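Local coordinates for Thiol:disulfide interchange protein DsbA (Neisseria meningitidis serogroup B, PDB 2ZNM) that probably acts as a thioredoxin-fold disulfide oxidoreductase of the periplasm, exchanging thiols and disulfides in other proteins, at residues Ala76-Ser81 / Lys121-Ala126. Numbering follows the deposited sequence.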
ATOM      1  N   ALA A  76       7.327   0.632   5.370  1.00 52.20           N
ATOM      2  CA  ALA A  76       7.068   0.078   6.686  1.00 51.90           C
ATOM      3  C   ALA A  76       7.418   1.086   7.765  1.00 51.70           C
ATOM      4  O   ALA A  76       6.681   1.227   8.719  1.00 52.26           O
ATOM      5  CB  ALA A  76       7.821  -1.235   6.897  1.00 51.69           C
ATOM      6  N   ALA A  77       8.545   1.781   7.614  1.00 51.64           N
ATOM      7  CA  ALA A  77       8.964   2.803   8.578  1.00 51.62           C
ATOM      8  C   ALA A  77       7.909   3.903   8.758  1.00 51.97           C
ATOM      9  O   ALA A  77       7.542   4.233   9.886  1.00 51.82           O
ATOM     10  CB  ALA A  77      10.292   3.401   8.168  1.00 51.28           C
ATOM     11  N   VAL A  78       7.424   4.444   7.636  1.00 52.32           N
ATOM     12  CA  VAL A  78       6.399   5.487   7.601  1.00 52.55           C
ATOM     13  C   VAL A  78       5.114   5.053   8.315  1.00 53.20           C
ATOM     14  O   VAL A  78       4.622   5.751   9.217  1.00 53.33           O
ATOM     15  CB  VAL A  78       6.089   5.901   6.143  1.00 52.50           C
ATOM     16  CG1 VAL A  78       4.934   6.864   6.093  1.00 52.61           C
ATOM     17  CG2 VAL A  78       7.333   6.532   5.467  1.00 52.59           C
ATOM     18  N   ASN A  79       4.578   3.902   7.910  1.00 53.40           N
ATOM     19  CA  ASN A  79       3.396   3.329   8.542  1.00 53.65           C
ATOM     20  C   ASN A  79       3.596   3.138  10.037  1.00 53.29           C
ATOM     21  O   ASN A  79       2.753   3.560  10.835  1.00 53.45           O
ATOM     22  CB  ASN A  79       2.997   1.999   7.875  1.00 54.45           C
ATOM     23  CG  ASN A  79       1.736   1.389   8.488  1.00 57.08           C
ATOM     24  OD1 ASN A  79       0.863   2.106   8.972  1.00 59.81           O
ATOM     25  ND2 ASN A  79       1.645   0.059   8.480  1.00 58.90           N
ATOM     26  N   LEU A  80       4.716   2.517  10.417  1.00 52.54           N
ATOM     27  CA  LEU A  80       4.950   2.178  11.822  1.00 51.64           C
ATOM     28  C   LEU A  80       5.288   3.377  12.702  1.00 51.21           C
ATOM     29  O   LEU A  80       5.027   3.356  13.903  1.00 51.29           O
ATOM     30  CB  LEU A  80       6.019   1.094  11.960  1.00 51.68           C
ATOM     31  CG  LEU A  80       5.668  -0.281  11.391  1.00 51.83           C
ATOM     32  CD1 LEU A  80       6.816  -1.216  11.638  1.00 50.77           C
ATOM     33  CD2 LEU A  80       4.353  -0.860  11.967  1.00 51.36           C
ATOM     34  N   SER A  81       5.871   4.416  12.112  1.00 50.37           N
ATOM     35  CA  SER A  81       6.176   5.640  12.855  1.00 49.79           C
ATOM     36  C   SER A  81       4.915   6.493  13.082  1.00 49.51           C
ATOM     37  O   SER A  81       4.916   7.406  13.905  1.00 49.46           O
ATOM     38  CB  SER A  81       7.265   6.447  12.143  1.00 49.45           C
ATOM     39  OG  SER A  81       6.894   6.742  10.800  1.00 49.23           O
ATOM     40  N   LYS A 121      14.033  11.809  12.730  1.00 50.03           N
ATOM     41  CA  LYS A 121      14.556  10.962  13.803  1.00 50.15           C
ATOM     42  C   LYS A 121      13.542   9.898  14.219  1.00 50.31           C
ATOM     43  O   LYS A 121      13.912   8.740  14.415  1.00 50.36           O
ATOM     44  CB  LYS A 121      14.966  11.810  15.013  1.00 49.94           C
ATOM     45  CG  LYS A 121      16.356  12.415  14.899  1.00 50.19           C
ATOM     46  CD  LYS A 121      16.645  13.448  15.979  1.00 50.17           C
ATOM     47  CE  LYS A 121      17.980  14.134  15.716  1.00 50.68           C
ATOM     48  NZ  LYS A 121      18.165  15.413  16.472  1.00 50.70           N
ATOM     49  N   LYS A 122      12.272  10.290  14.338  1.00 50.55           N
ATOM     50  CA  LYS A 122      11.189   9.346  14.656  1.00 50.98           C
ATOM     51  C   LYS A 122      10.979   8.319  13.546  1.00 50.89           C
ATOM     52  O   LYS A 122      10.761   7.137  13.810  1.00 51.01           O
ATOM     53  CB  LYS A 122       9.878  10.080  14.958  1.00 51.16           C
ATOM     54  CG  LYS A 122       8.710   9.146  15.226  1.00 52.18           C
ATOM     55  CD  LYS A 122       7.481   9.876  15.716  1.00 53.71           C
ATOM     56  CE  LYS A 122       6.602   8.934  16.539  1.00 55.72           C
ATOM     57  NZ  LYS A 122       7.281   8.444  17.788  1.00 55.67           N
ATOM     58  N   LEU A 123      11.051   8.786  12.304  1.00 50.94           N
ATOM     59  CA  LEU A 123      10.954   7.924  11.145  1.00 50.91           C
ATOM     60  C   LEU A 123      12.069   6.884  11.088  1.00 51.22           C
ATOM     61  O   LEU A 123      11.834   5.734  10.708  1.00 50.62           O
ATOM     62  CB  LEU A 123      10.983   8.763   9.869  1.00 50.88           C
ATOM     63  CG  LEU A 123      10.745   8.020   8.555  1.00 50.29           C
ATOM     64  CD1 LEU A 123       9.456   7.221   8.628  1.00 50.31           C
ATOM     65  CD2 LEU A 123      10.722   8.986   7.386  1.00 50.76           C
HETATM   66  N   MSE A 124      13.279   7.305  11.439  1.00 51.73           N
HETATM   67  CA  MSE A 124      14.442   6.432  11.369  1.00 52.84           C
HETATM   68  C   MSE A 124      14.505   5.428  12.521  1.00 52.19           C
HETATM   69  O   MSE A 124      15.040   4.337  12.365  1.00 52.21           O
HETATM   70  CB  MSE A 124      15.729   7.256  11.260  1.00 54.17           C
HETATM   71  CG  MSE A 124      15.957   7.833   9.869  1.00 57.45           C
HETATM   72 SE   MSE A 124      15.783   6.492   8.424  1.00 70.38          SE
HETATM   73  CE  MSE A 124      14.032   6.933   7.702  1.00 61.58           C
ATOM     74  N   ARG A 125      13.939   5.811  13.663  1.00 51.53           N
ATOM     75  CA  ARG A 125      13.750   4.923  14.809  1.00 51.22           C
ATOM     76  C   ARG A 125      12.854   3.749  14.409  1.00 50.68           C
ATOM     77  O   ARG A 125      13.137   2.610  14.744  1.00 50.50           O
ATOM     78  CB  ARG A 125      13.114   5.709  15.957  1.00 51.12           C
ATOM     79  CG  ARG A 125      13.849   5.615  17.274  1.00 52.14           C
ATOM     80  CD  ARG A 125      13.897   6.975  17.979  1.00 53.42           C
ATOM     81  NE  ARG A 125      12.569   7.581  18.134  1.00 54.46           N
ATOM     82  CZ  ARG A 125      12.334   8.894  18.181  1.00 54.70           C
ATOM     83  NH1 ARG A 125      13.329   9.774  18.081  1.00 53.96           N
ATOM     84  NH2 ARG A 125      11.090   9.330  18.323  1.00 55.18           N
ATOM     85  N   ALA A 126      11.782   4.032  13.674  1.00 50.31           N
ATOM     86  CA  ALA A 126      10.898   2.989  13.158  1.00 50.35           C
ATOM     87  C   ALA A 126      11.582   2.173  12.056  1.00 50.35           C
ATOM     88  O   ALA A 126      11.312   0.981  11.890  1.00 50.66           O
ATOM     89  CB  ALA A 126       9.601   3.594  12.632  1.00 49.96           C
TER
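A77 and A126 bring the two backbones together, with their CA atoms 5.0 Å apart. The short helical axes approach to 8.1 Å at 110°, nearer perpendicular than antiparallel. This is helix-helix packing within the helical insertion of the DsbA-like thioredoxin fold. It joins helix 69-81 to helix 120-127, and no hydrogen bond crosses between the segments.

Small residues allow the close approach. The CB of A126 points toward the other helix and sits 3.5 Å from the A77 carbonyl O. The same methyl meets S81 CB at 3.7 Å. L123 reaches across with one methyl, CD1. Its CG is anti to the backbone N (chi1 -174°). A chi2 of 53° then sets CD1 3.9 Å from both A77 CB and V78 CG2. Beyond this contact L123 also touches L83 and F118, and V78 touches Y32. At the more exposed border, the aliphatic chain of K122 passes S81, with CE 3.5 Å from S81 O.

S81 OG turns back onto its own helix, within hydrogen-bonding distance of the carbonyl O atoms of A77 and V78. L123 CD1 packs 3.4 Å from S81 OG.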